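Local coordinates for ribokinase, putative (Burkholderia thailandensis, PDB 3B1R), which probably phosphorylates nucleosides as a kinase of the ribokinase (PfkB) family, with a nucleoside site and a neighbouring nucleotide site, at residues L12-I17 with R73-L78; G59-A64 with A262-L267; G128-S133 with G150-Q155. One frame throughout, in Å; residues are numbered along the deposited sequence.

Contact 1 (L12-I17 with R73-L78); sequences LICGSI and RMMGTL. With AMP (adenosine monophosphate), chain G.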
loop_
_atom_site.group_PDB
_atom_site.type_symbol
_atom_site.label_atom_id
_atom_site.label_comp_id
_atom_site.label_asym_id
_atom_site.label_seq_id
_atom_site.Cartn_x
_atom_site.Cartn_y
_atom_site.Cartn_z
ATOM N N LEU A 12 1.686 -21.654 24.172
ATOM C CA LEU A 12 0.674 -20.599 24.120
ATOM C C LEU A 12 1.061 -19.521 23.120
ATOM O O LEU A 12 2.146 -18.940 23.193
ATOM C CB LEU A 12 0.411 -20.004 25.514
ATOM C CG LEU A 12 -0.724 -18.981 25.621
ATOM C CD1 LEU A 12 -2.101 -19.602 25.462
ATOM C CD2 LEU A 12 -0.660 -18.194 26.934
ATOM N N ILE A 13 0.161 -19.256 22.182
ATOM C CA ILE A 13 0.471 -18.385 21.073
ATOM C C ILE A 13 -0.444 -17.170 21.143
ATOM O O ILE A 13 -1.612 -17.232 20.761
ATOM C CB ILE A 13 0.401 -19.158 19.722
ATOM C CG1 ILE A 13 1.452 -20.275 19.740
ATOM C CG2 ILE A 13 0.602 -18.222 18.536
ATOM C CD1 ILE A 13 1.440 -21.190 18.562
ATOM N N CYS A 14 0.103 -16.075 21.673
ATOM C CA CYS A 14 -0.641 -14.846 21.930
ATOM C C CYS A 14 -0.387 -13.822 20.815
ATOM O O CYS A 14 0.762 -13.485 20.515
ATOM C CB CYS A 14 -0.222 -14.236 23.271
ATOM S SG CYS A 14 -0.357 -15.286 24.762
ATOM N N GLY A 15 -1.457 -13.320 20.211
ATOM C CA GLY A 15 -1.326 -12.395 19.092
ATOM C C GLY A 15 -2.609 -12.219 18.304
ATOM O O GLY A 15 -3.623 -12.857 18.580
ATOM N N SER A 16 -2.566 -11.343 17.313
ATOM C CA SER A 16 -3.760 -11.018 16.543
ATOM C C SER A 16 -4.284 -12.250 15.820
ATOM O O SER A 16 -3.512 -13.133 15.453
ATOM C CB SER A 16 -3.459 -9.915 15.529
ATOM O OG SER A 16 -2.375 -10.279 14.676
ATOM N N ILE A 17 -5.605 -12.314 15.665
ATOM C CA ILE A 17 -6.237 -13.257 14.740
ATOM C C ILE A 17 -7.060 -12.387 13.784
ATOM O O ILE A 17 -7.932 -11.634 14.210
ATOM C CB ILE A 17 -7.137 -14.298 15.459
ATOM C CG1 ILE A 17 -6.469 -14.795 16.752
ATOM C CG2 ILE A 17 -7.420 -15.466 14.527
ATOM C CD1 ILE A 17 -7.422 -15.453 17.730
ATOM N N ARG A 73 -1.500 -23.647 21.060
ATOM C CA ARG A 73 -2.729 -23.078 21.635
ATOM C C ARG A 73 -2.802 -21.572 21.404
ATOM O O ARG A 73 -2.118 -20.786 22.083
ATOM C CB ARG A 73 -2.856 -23.373 23.145
ATOM C CG ARG A 73 -2.453 -24.806 23.600
ATOM C CD ARG A 73 -3.627 -25.757 23.674
ATOM N NE ARG A 73 -3.188 -27.154 23.801
ATOM C CZ ARG A 73 -3.253 -27.884 24.914
ATOM N NH1 ARG A 73 -3.739 -27.376 26.040
ATOM N NH2 ARG A 73 -2.831 -29.142 24.900
ATOM N N MET A 74 -3.631 -21.175 20.443
ATOM C CA MET A 74 -3.827 -19.774 20.110
ATOM C C MET A 74 -4.591 -19.065 21.205
ATOM O O MET A 74 -5.640 -19.543 21.636
ATOM C CB MET A 74 -4.606 -19.633 18.803
ATOM C CG MET A 74 -3.887 -20.159 17.579
ATOM S SD MET A 74 -4.953 -20.161 16.125
ATOM C CE MET A 74 -5.484 -18.445 16.162
ATOM N N MET A 75 -4.058 -17.929 21.649
ATOM C CA MET A 75 -4.750 -17.061 22.580
ATOM C C MET A 75 -4.950 -15.724 21.889
ATOM O O MET A 75 -3.981 -15.044 21.559
ATOM C CB MET A 75 -3.937 -16.877 23.862
ATOM C CG MET A 75 -4.490 -15.816 24.818
ATOM S SD MET A 75 -3.776 -15.919 26.481
ATOM C CE MET A 75 -4.656 -17.331 27.147
ATOM N N GLY A 76 -6.204 -15.340 21.686
ATOM C CA GLY A 76 -6.510 -14.120 20.941
ATOM C C GLY A 76 -7.995 -13.906 20.789
ATOM O O GLY A 76 -8.790 -14.701 21.305
ATOM N N THR A 77 -8.382 -12.849 20.069
ATOM C CA THR A 77 -9.801 -12.465 19.981
ATOM C C THR A 77 -10.339 -12.271 18.566
ATOM O O THR A 77 -9.730 -11.586 17.742
ATOM C CB THR A 77 -10.108 -11.190 20.791
ATOM O OG1 THR A 77 -9.194 -10.150 20.418
ATOM C CG2 THR A 77 -9.980 -11.457 22.283
ATOM N N LEU A 78 -11.493 -12.879 18.307
ATOM C CA LEU A 78 -12.217 -12.727 17.056
ATOM C C LEU A 78 -13.529 -12.017 17.353
ATOM O O LEU A 78 -13.903 -11.861 18.523
ATOM C CB LEU A 78 -12.505 -14.102 16.434
ATOM C CG LEU A 78 -11.361 -14.872 15.759
ATOM C CD1 LEU A 78 -11.814 -16.267 15.354
ATOM C CD2 LEU A 78 -10.834 -14.126 14.539
HETATM P P AMP G . 4.329 -11.116 9.586
HETATM O O1P AMP G . 5.359 -10.498 10.516
HETATM O O2P AMP G . 4.573 -10.875 8.115
HETATM O O3P AMP G . 4.063 -12.574 9.886
HETATM O "O5'" AMP G . 2.948 -10.386 9.961
HETATM C "C5'" AMP G . 1.824 -10.351 9.084
HETATM C "C4'" AMP G . 0.583 -10.394 9.959
HETATM O "O4'" AMP G . 0.509 -9.189 10.714
HETATM C "C3'" AMP G . -0.692 -10.433 9.125
HETATM O "O3'" AMP G . -1.198 -11.791 9.083
HETATM C "C2'" AMP G . -1.605 -9.376 9.760
HETATM O "O2'" AMP G . -2.893 -9.908 10.077
HETATM C "C1'" AMP G . -0.850 -8.978 11.034
HETATM N N9 AMP G . -0.880 -7.574 11.444
HETATM C C8 AMP G . -0.632 -6.519 10.648
HETATM N N7 AMP G . -0.691 -5.372 11.342
HETATM C C5 AMP G . -0.973 -5.704 12.614
HETATM C C6 AMP G . -1.188 -4.950 13.848
HETATM N N6 AMP G . -1.093 -3.602 13.817
HETATM N N1 AMP G . -1.455 -5.657 14.969
HETATM C C2 AMP G . -1.548 -7.003 14.980
HETATM N N3 AMP G . -1.376 -7.757 13.871
HETATM C C4 AMP G . -1.091 -7.160 12.684
HETATM O O HOH W 1 -6.017 -11.024 19.795
HETATM O O HOH W 2 -9.963 -10.230 15.524
HETATM O O HOH W 3 -7.277 -10.509 17.252
#
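From Gly15 on, segment 12-17 leaves the sheet while strand 72-79 runs on, and water takes over from direct backbone pairing between Gly15-Ile17 and Thr77. One water accepts from Thr77 N and lies near Gly15 O; a second accepts from Ile17 N at 2.9 Å and lies close to Thr77 O; a third sits between Ile17 O and Thr77 O. Upstream the pairing is parallel and regular. Ile13 N donates to Arg73 O (2.7 Å), and Met75 N donates to Ile13 O (2.7 Å), almost linear at 179°. The last bond, Gly15 N to Met75 O, is weak at 3.3 Å. These are adjacent strands of the central sheet of the ribokinase fold, a Rossmann-like core; the long connection between them passes through strands 18-24, 43-46 and 53-55 before helix 57-67, which packs on Ile13 and Met74. On the face carrying Leu12, Cys14 and Met75, Leu12 CD1 rests on Met75 CB (3.7 Å), while Cys14 SG meets the thioether at Met75 SD (3.9 Å). Ile17 works differently: it comes in from the loop, its CD1 pressed against Gly76 C at 3.5 Å, where Gly76 carries no side chain. The bent end of Met74, turned at chi3 (53°), brings CE against Ile17 CG1, and Leu78, crossing at about a right angle, sets CD2 against Ile17 CG2. Ser16 turns away from strand 72-79 and gives its OG proton to N3 of the bound AMP, 2.8 Å off; the same OG is also hydrogen-bonded with Cys57 N.

Contact 2 (G59-A64 with A262-L267); sequences GNIAYA and AFRGGL. With AMP (adenosine monophosphate), chain G; AMP (adenosine monophosphate), chain H.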
loop_
_atom_site.group_PDB
_atom_site.type_symbol
_atom_site.label_atom_id
_atom_site.label_comp_id
_atom_site.label_asym_id
_atom_site.label_seq_id
_atom_site.Cartn_x
_atom_site.Cartn_y
_atom_site.Cartn_z
ATOM N N GLY A 59 -2.532 -16.482 14.585
ATOM C CA GLY A 59 -2.988 -17.387 13.523
ATOM C C GLY A 59 -1.864 -17.995 12.716
ATOM O O GLY A 59 -1.790 -19.216 12.591
ATOM N N ASN A 60 -0.984 -17.142 12.182
ATOM C CA ASN A 60 0.172 -17.587 11.392
ATOM C C ASN A 60 1.166 -18.437 12.182
ATOM O O ASN A 60 1.729 -19.408 11.657
ATOM C CB ASN A 60 0.940 -16.393 10.818
ATOM C CG ASN A 60 0.059 -15.413 10.064
ATOM O OD1 ASN A 60 -1.025 -15.758 9.576
ATOM N ND2 ASN A 60 0.527 -14.171 9.967
ATOM N N ILE A 61 1.410 -18.054 13.435
ATOM C CA ILE A 61 2.428 -18.743 14.227
ATOM C C ILE A 61 1.951 -20.144 14.610
ATOM O O ILE A 61 2.713 -21.103 14.534
ATOM C CB ILE A 61 2.914 -17.905 15.444
ATOM C CG1 ILE A 61 3.635 -16.639 14.951
ATOM C CG2 ILE A 61 3.868 -18.731 16.325
ATOM C CD1 ILE A 61 3.951 -15.636 16.033
ATOM N N ALA A 62 0.683 -20.259 14.976
ATOM C CA ALA A 62 0.078 -21.539 15.296
ATOM C C ALA A 62 0.050 -22.480 14.096
ATOM O O ALA A 62 0.240 -23.688 14.241
ATOM C CB ALA A 62 -1.311 -21.329 15.839
ATOM N N TYR A 63 -0.185 -21.911 12.915
ATOM C CA TYR A 63 -0.236 -22.676 11.682
ATOM C C TYR A 63 1.114 -23.309 11.380
ATOM O O TYR A 63 1.200 -24.519 11.157
ATOM C CB TYR A 63 -0.710 -21.787 10.523
ATOM C CG TYR A 63 -0.903 -22.543 9.231
ATOM C CD1 TYR A 63 -2.020 -23.351 9.036
ATOM C CD2 TYR A 63 0.058 -22.478 8.214
ATOM C CE1 TYR A 63 -2.179 -24.070 7.848
ATOM C CE2 TYR A 63 -0.096 -23.181 7.029
ATOM C CZ TYR A 63 -1.226 -23.968 6.854
ATOM O OH TYR A 63 -1.375 -24.663 5.679
ATOM N N ALA A 64 2.164 -22.490 11.402
ATOM C CA ALA A 64 3.538 -22.944 11.207
ATOM C C ALA A 64 3.954 -23.990 12.245
ATOM O O ALA A 64 4.519 -25.035 11.889
ATOM C CB ALA A 64 4.489 -21.766 11.217
ATOM N N ALA A 262 6.076 -17.688 10.188
ATOM C CA ALA A 262 6.586 -19.035 9.891
ATOM C C ALA A 262 7.925 -19.302 10.595
ATOM O O ALA A 262 8.119 -20.359 11.200
ATOM C CB ALA A 262 6.760 -19.191 8.369
ATOM N N PHE A 263 8.837 -18.333 10.490
ATOM C CA PHE A 263 10.164 -18.390 11.107
ATOM C C PHE A 263 10.008 -18.583 12.609
ATOM O O PHE A 263 10.718 -19.393 13.209
ATOM C CB PHE A 263 10.932 -17.089 10.800
ATOM C CG PHE A 263 12.348 -17.056 11.327
ATOM C CD1 PHE A 263 13.417 -17.393 10.504
ATOM C CD2 PHE A 263 12.616 -16.644 12.634
ATOM C CE1 PHE A 263 14.728 -17.353 10.977
ATOM C CE2 PHE A 263 13.926 -16.598 13.111
ATOM C CZ PHE A 263 14.982 -16.957 12.278
ATOM N N ARG A 264 9.058 -17.863 13.208
ATOM C CA ARG A 264 8.800 -18.007 14.632
ATOM C C ARG A 264 8.118 -19.334 14.944
ATOM O O ARG A 264 8.315 -19.893 16.024
ATOM C CB ARG A 264 8.040 -16.820 15.185
ATOM C CG ARG A 264 8.940 -15.601 15.351
ATOM C CD ARG A 264 8.082 -14.400 15.402
ATOM N NE ARG A 264 8.830 -13.151 15.349
ATOM C CZ ARG A 264 9.570 -12.744 14.331
ATOM N NH1 ARG A 264 9.733 -13.499 13.251
ATOM N NH2 ARG A 264 10.170 -11.574 14.409
ATOM N N GLY A 265 7.351 -19.853 13.985
ATOM C CA GLY A 265 6.870 -21.232 14.069
ATOM C C GLY A 265 8.063 -22.149 14.288
ATOM O O GLY A 265 8.053 -22.975 15.195
ATOM N N GLY A 266 9.103 -21.974 13.473
ATOM C CA GLY A 266 10.316 -22.777 13.564
ATOM C C GLY A 266 11.007 -22.621 14.907
ATOM O O GLY A 266 11.266 -23.605 15.594
ATOM N N LEU A 267 11.293 -21.373 15.271
ATOM C CA LEU A 267 11.940 -21.027 16.532
ATOM C C LEU A 267 11.291 -21.735 17.726
ATOM O O LEU A 267 11.980 -22.437 18.492
ATOM C CB LEU A 267 11.905 -19.498 16.733
ATOM C CG LEU A 267 13.167 -18.626 16.813
ATOM C CD1 LEU A 267 14.264 -19.008 15.830
ATOM C CD2 LEU A 267 12.793 -17.129 16.682
HETATM P P AMP G . 4.329 -11.116 9.586
HETATM O O1P AMP G . 5.359 -10.498 10.516
HETATM O O2P AMP G . 4.573 -10.875 8.115
HETATM O O3P AMP G . 4.063 -12.574 9.886
HETATM O "O5'" AMP G . 2.948 -10.386 9.961
HETATM C "C5'" AMP G . 1.824 -10.351 9.084
HETATM C "C4'" AMP G . 0.583 -10.394 9.959
HETATM O "O4'" AMP G . 0.509 -9.189 10.714
HETATM C "C3'" AMP G . -0.692 -10.433 9.125
HETATM O "O3'" AMP G . -1.198 -11.791 9.083
HETATM C "C2'" AMP G . -1.605 -9.376 9.760
HETATM O "O2'" AMP G . -2.893 -9.908 10.077
HETATM C "C1'" AMP G . -0.850 -8.978 11.034
HETATM N N9 AMP G . -0.880 -7.574 11.444
HETATM C C8 AMP G . -0.632 -6.519 10.648
HETATM N N7 AMP G . -0.691 -5.372 11.342
HETATM C C5 AMP G . -0.973 -5.704 12.614
HETATM C C6 AMP G . -1.188 -4.950 13.848
HETATM N N6 AMP G . -1.093 -3.602 13.817
HETATM N N1 AMP G . -1.455 -5.657 14.969
HETATM C C2 AMP G . -1.548 -7.003 14.980
HETATM N N3 AMP G . -1.376 -7.757 13.871
HETATM C C4 AMP G . -1.091 -7.160 12.684
HETATM P P AMP H . 11.660 -11.385 7.323
HETATM O O1P AMP H . 10.484 -11.289 8.265
HETATM O O2P AMP H . 11.364 -10.761 5.985
HETATM O O3P AMP H . 12.969 -10.969 7.954
HETATM O "O5'" AMP H . 11.790 -12.945 6.998
HETATM C "C5'" AMP H . 11.837 -13.868 8.063
HETATM C "C4'" AMP H . 12.699 -15.046 7.663
HETATM O "O4'" AMP H . 12.047 -15.737 6.590
HETATM C "C3'" AMP H . 14.103 -14.698 7.171
HETATM O "O3'" AMP H . 15.091 -14.534 8.207
HETATM C "C2'" AMP H . 14.371 -15.917 6.310
HETATM O "O2'" AMP H . 14.708 -17.079 7.089
HETATM C "C1'" AMP H . 13.032 -16.182 5.657
HETATM N N9 AMP H . 13.040 -15.350 4.434
HETATM C C8 AMP H . 12.533 -14.109 4.267
HETATM N N7 AMP H . 12.766 -13.658 3.000
HETATM C C5 AMP H . 13.456 -14.624 2.350
HETATM C C6 AMP H . 14.022 -14.816 0.995
HETATM N N6 AMP H . 13.903 -13.849 0.057
HETATM N N1 AMP H . 14.671 -15.973 0.730
HETATM C C2 AMP H . 14.805 -16.949 1.650
HETATM N N3 AMP H . 14.308 -16.843 2.898
HETATM C C4 AMP H . 13.632 -15.732 3.295
#
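Asn60 ND2, one turn before the Ala64 that meets Ala262 and Gly265, serves two acceptors: O3' of the AMP in the nucleoside site, 3.1 Å from ND2 with an angle of 162° at the hydrogen, and Asp261 OD2. Gln298 NE2 donates to the other end of the amide, OD1, so both ends are held and its rotation is fixed. With CG anti to the carbonyl carbon (chi1 -52°), the amide extends from the helix to the ribose.

Residues 59-64 and 262-267 themselves share no hydrogen bond, Asp261 lying just before the second segment. The segments pass with axes 7.6 Å apart at 50°, a close approach made possible by small residues. Ala64 CB comes closest: it sits 3.7 Å from Ala262 CA and 3.8 Å from Gly265 CA, against the opposing backbone where Gly265 offers no side chain. Alongside, Ile61 CD1 reaches Arg264 CB more loosely, at 4.3 Å. The rest of Arg264 leads away from helix 57-67; its NE forms a salt bridge with Asp174 and its NH1 bonds Gly260 O. From the far side of helix 259-272, Phe263 CD1 lies 3.7 Å from O2' of the second AMP. The N-terminal end of helix 259-272, which begins in the GXGD motif of PfkB kinases (Gly258-Asp261), is directed between the nucleoside and nucleotide sites.

Contact 3 (G128-S133 with G150-Q155); sequences GAMMQS and GPDGFQ. With AMP (adenosine monophosphate), chain G.
The 3-10 turn of residues 129-133 lays its backbone against the N-cap of helix 154-166, with Met130 O 3.6 Å from Gly153 CA and no hydrogen bond between the segments. Gly153 has no side chain, which permits this closeness; Met130 O is itself taken by Ser133 N within the turn. Met130 and Ser133 then close on the carboxylate of Asp152. Its OD1 is approached by two carbons, Met130 CG at 3.4 Å and Ser133 CB at 3.3 Å, whereas Ser133 OG leans towards the start of the helix and lies 3.5 Å from Gly153 N. Asp152 also packs on Met157 and His160 of helix 154-166.

Met130 runs extended through its first two torsions, CG trans to the backbone N (chi1 -165°), and bends only at chi3 (71°). This carries its sulfur across Asp152, SD being 3.7 Å from Asp152 CA, and folds CE back over the peptide between Asp152 and Gly153. The place is the nucleoside pocket at the C-terminal ends of the parallel strands in the ribokinase fold: residues 150-153 lead from strand 146-149 into helix 154-166, and the turn belongs to the connection that returns from strand 122-126 of the smaller sheet. Met130 SD and Pro151 CB lie on opposite sides of the adenine plane of the bound AMP, CB nearly over C2 at 3.5 Å and SD obliquely from beyond the C2 edge, 3.6 Å from C2. Ser16 also touches Met130, and Gln177 packs on Pro151.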
loop_
_atom_site.group_PDB
_atom_site.type_symbol
_atom_site.label_atom_id
_atom_site.label_comp_id
_atom_site.label_asym_id
_atom_site.label_seq_id
_atom_site.Cartn_x
_atom_site.Cartn_y
_atom_site.Cartn_z
ATOM N N GLY A 128 -10.609 -3.939 15.006
ATOM C CA GLY A 128 -11.824 -4.714 15.274
ATOM C C GLY A 128 -11.791 -5.366 16.646
ATOM O O GLY A 128 -11.495 -4.711 17.633
ATOM N N ALA A 129 -12.059 -6.668 16.694
ATOM C CA ALA A 129 -12.089 -7.424 17.951
ATOM C C ALA A 129 -10.758 -7.443 18.696
ATOM O O ALA A 129 -10.733 -7.656 19.907
ATOM C CB ALA A 129 -12.545 -8.841 17.700
ATOM N N MET A 130 -9.659 -7.226 17.975
ATOM C CA MET A 130 -8.343 -7.179 18.594
ATOM C C MET A 130 -8.206 -6.107 19.682
ATOM O O MET A 130 -7.304 -6.201 20.535
ATOM C CB MET A 130 -7.255 -7.000 17.538
ATOM C CG MET A 130 -5.881 -7.298 18.069
ATOM S SD MET A 130 -4.595 -6.751 16.965
ATOM C CE MET A 130 -4.702 -4.965 17.157
ATOM N N MET A 131 -9.098 -5.111 19.654
ATOM C CA MET A 131 -9.106 -4.032 20.649
ATOM C C MET A 131 -9.473 -4.545 22.040
ATOM O O MET A 131 -9.278 -3.845 23.044
ATOM C CB MET A 131 -10.076 -2.918 20.232
ATOM C CG MET A 131 -9.517 -1.948 19.202
ATOM S SD MET A 131 -8.650 -0.543 19.938
ATOM C CE MET A 131 -10.046 0.434 20.485
ATOM N N GLN A 132 -10.009 -5.763 22.090
ATOM C CA GLN A 132 -10.458 -6.368 23.340
ATOM C C GLN A 132 -9.526 -7.500 23.796
ATOM O O GLN A 132 -9.858 -8.219 24.734
ATOM C CB GLN A 132 -11.889 -6.918 23.175
ATOM C CG GLN A 132 -13.003 -5.870 23.070
ATOM C CD GLN A 132 -13.554 -5.457 24.419
ATOM O OE1 GLN A 132 -13.116 -4.465 25.006
ATOM N NE2 GLN A 132 -14.519 -6.216 24.920
ATOM N N SER A 133 -8.364 -7.650 23.149
ATOM C CA SER A 133 -7.512 -8.831 23.353
ATOM C C SER A 133 -7.237 -9.168 24.825
ATOM O O SER A 133 -6.996 -10.328 25.168
ATOM C CB SER A 133 -6.201 -8.728 22.554
ATOM O OG SER A 133 -5.277 -7.850 23.172
ATOM N N GLY A 150 2.921 -11.842 20.610
ATOM C CA GLY A 150 3.046 -11.131 19.346
ATOM C C GLY A 150 2.146 -9.915 19.222
ATOM O O GLY A 150 1.408 -9.589 20.156
ATOM N N PRO A 151 2.192 -9.236 18.058
ATOM C CA PRO A 151 1.407 -8.017 17.851
ATOM C C PRO A 151 -0.052 -8.275 18.162
ATOM O O PRO A 151 -0.603 -9.313 17.772
ATOM C CB PRO A 151 1.593 -7.712 16.359
ATOM C CG PRO A 151 2.839 -8.437 15.967
ATOM C CD PRO A 151 2.873 -9.670 16.821
ATOM N N ASP A 152 -0.656 -7.337 18.873
ATOM C CA ASP A 152 -1.965 -7.524 19.453
ATOM C C ASP A 152 -2.424 -6.164 19.934
ATOM O O ASP A 152 -1.733 -5.164 19.724
ATOM C CB ASP A 152 -1.839 -8.473 20.657
ATOM C CG ASP A 152 -2.955 -9.466 20.741
ATOM O OD1 ASP A 152 -4.000 -9.251 20.103
ATOM O OD2 ASP A 152 -2.782 -10.487 21.450
ATOM N N GLY A 153 -3.578 -6.125 20.600
ATOM C CA GLY A 153 -4.024 -4.919 21.296
ATOM C C GLY A 153 -3.033 -4.613 22.394
ATOM O O GLY A 153 -2.486 -5.520 23.003
ATOM N N PHE A 154 -2.807 -3.332 22.660
ATOM C CA PHE A 154 -1.744 -2.911 23.559
ATOM C C PHE A 154 -1.942 -3.442 24.984
ATOM O O PHE A 154 -1.017 -4.018 25.570
ATOM C CB PHE A 154 -1.605 -1.378 23.536
ATOM C CG PHE A 154 -0.570 -0.847 24.481
ATOM C CD1 PHE A 154 0.788 -1.067 24.253
ATOM C CD2 PHE A 154 -0.952 -0.114 25.593
ATOM C CE1 PHE A 154 1.757 -0.566 25.140
ATOM C CE2 PHE A 154 0.004 0.396 26.485
ATOM C CZ PHE A 154 1.360 0.167 26.257
ATOM N N GLN A 155 -3.149 -3.266 25.521
ATOM C CA GLN A 155 -3.473 -3.754 26.863
ATOM C C GLN A 155 -3.275 -5.267 26.962
ATOM O O GLN A 155 -2.788 -5.769 27.981
ATOM C CB GLN A 155 -4.899 -3.377 27.261
ATOM C CG GLN A 155 -5.203 -3.625 28.741
ATOM C CD GLN A 155 -6.594 -3.152 29.159
ATOM O OE1 GLN A 155 -7.231 -2.354 28.471
ATOM N NE2 GLN A 155 -7.061 -3.644 30.295
HETATM P P AMP G . 4.329 -11.116 9.586
HETATM O O1P AMP G . 5.359 -10.498 10.516
HETATM O O2P AMP G . 4.573 -10.875 8.115
HETATM O O3P AMP G . 4.063 -12.574 9.886
HETATM O "O5'" AMP G . 2.948 -10.386 9.961
HETATM C "C5'" AMP G . 1.824 -10.351 9.084
HETATM C "C4'" AMP G . 0.583 -10.394 9.959
HETATM O "O4'" AMP G . 0.509 -9.189 10.714
HETATM C "C3'" AMP G . -0.692 -10.433 9.125
HETATM O "O3'" AMP G . -1.198 -11.791 9.083
HETATM C "C2'" AMP G . -1.605 -9.376 9.760
HETATM O "O2'" AMP G . -2.893 -9.908 10.077
HETATM C "C1'" AMP G . -0.850 -8.978 11.034
HETATM N N9 AMP G . -0.880 -7.574 11.444
HETATM C C8 AMP G . -0.632 -6.519 10.648
HETATM N N7 AMP G . -0.691 -5.372 11.342
HETATM C C5 AMP G . -0.973 -5.704 12.614
HETATM C C6 AMP G . -1.188 -4.950 13.848
HETATM N N6 AMP G . -1.093 -3.602 13.817
HETATM N N1 AMP G . -1.455 -5.657 14.969
HETATM C C2 AMP G . -1.548 -7.003 14.980
HETATM N N3 AMP G . -1.376 -7.757 13.871
HETATM C C4 AMP G . -1.091 -7.160 12.684
#

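Overall arrangement
Contact 1 lies between the other two, its centre 12 Å from that of contact 2 and 10 Å from that of contact 3. Towards contact 2 it joins by packing: Met74 CG lies 3.3 Å from Ala62 CB, placing helix 57-67 on the sheet. Towards contact 3 the join is polar, with probable backbone hydrogen bonds Cys14 O to Gly150 N (2.7 Å) and Ser16 N to Pro151 O (2.9 Å). Contacts 2 and 3 do not touch, their nearest atoms being about 6 Å apart, yet all three meet the same AMP: contacts 1 and 3 at its base, contact 2 at its ribose. Phe263 of contact 2 also lies against the second AMP. Ser44 of the second subunit bonds the shared AMP.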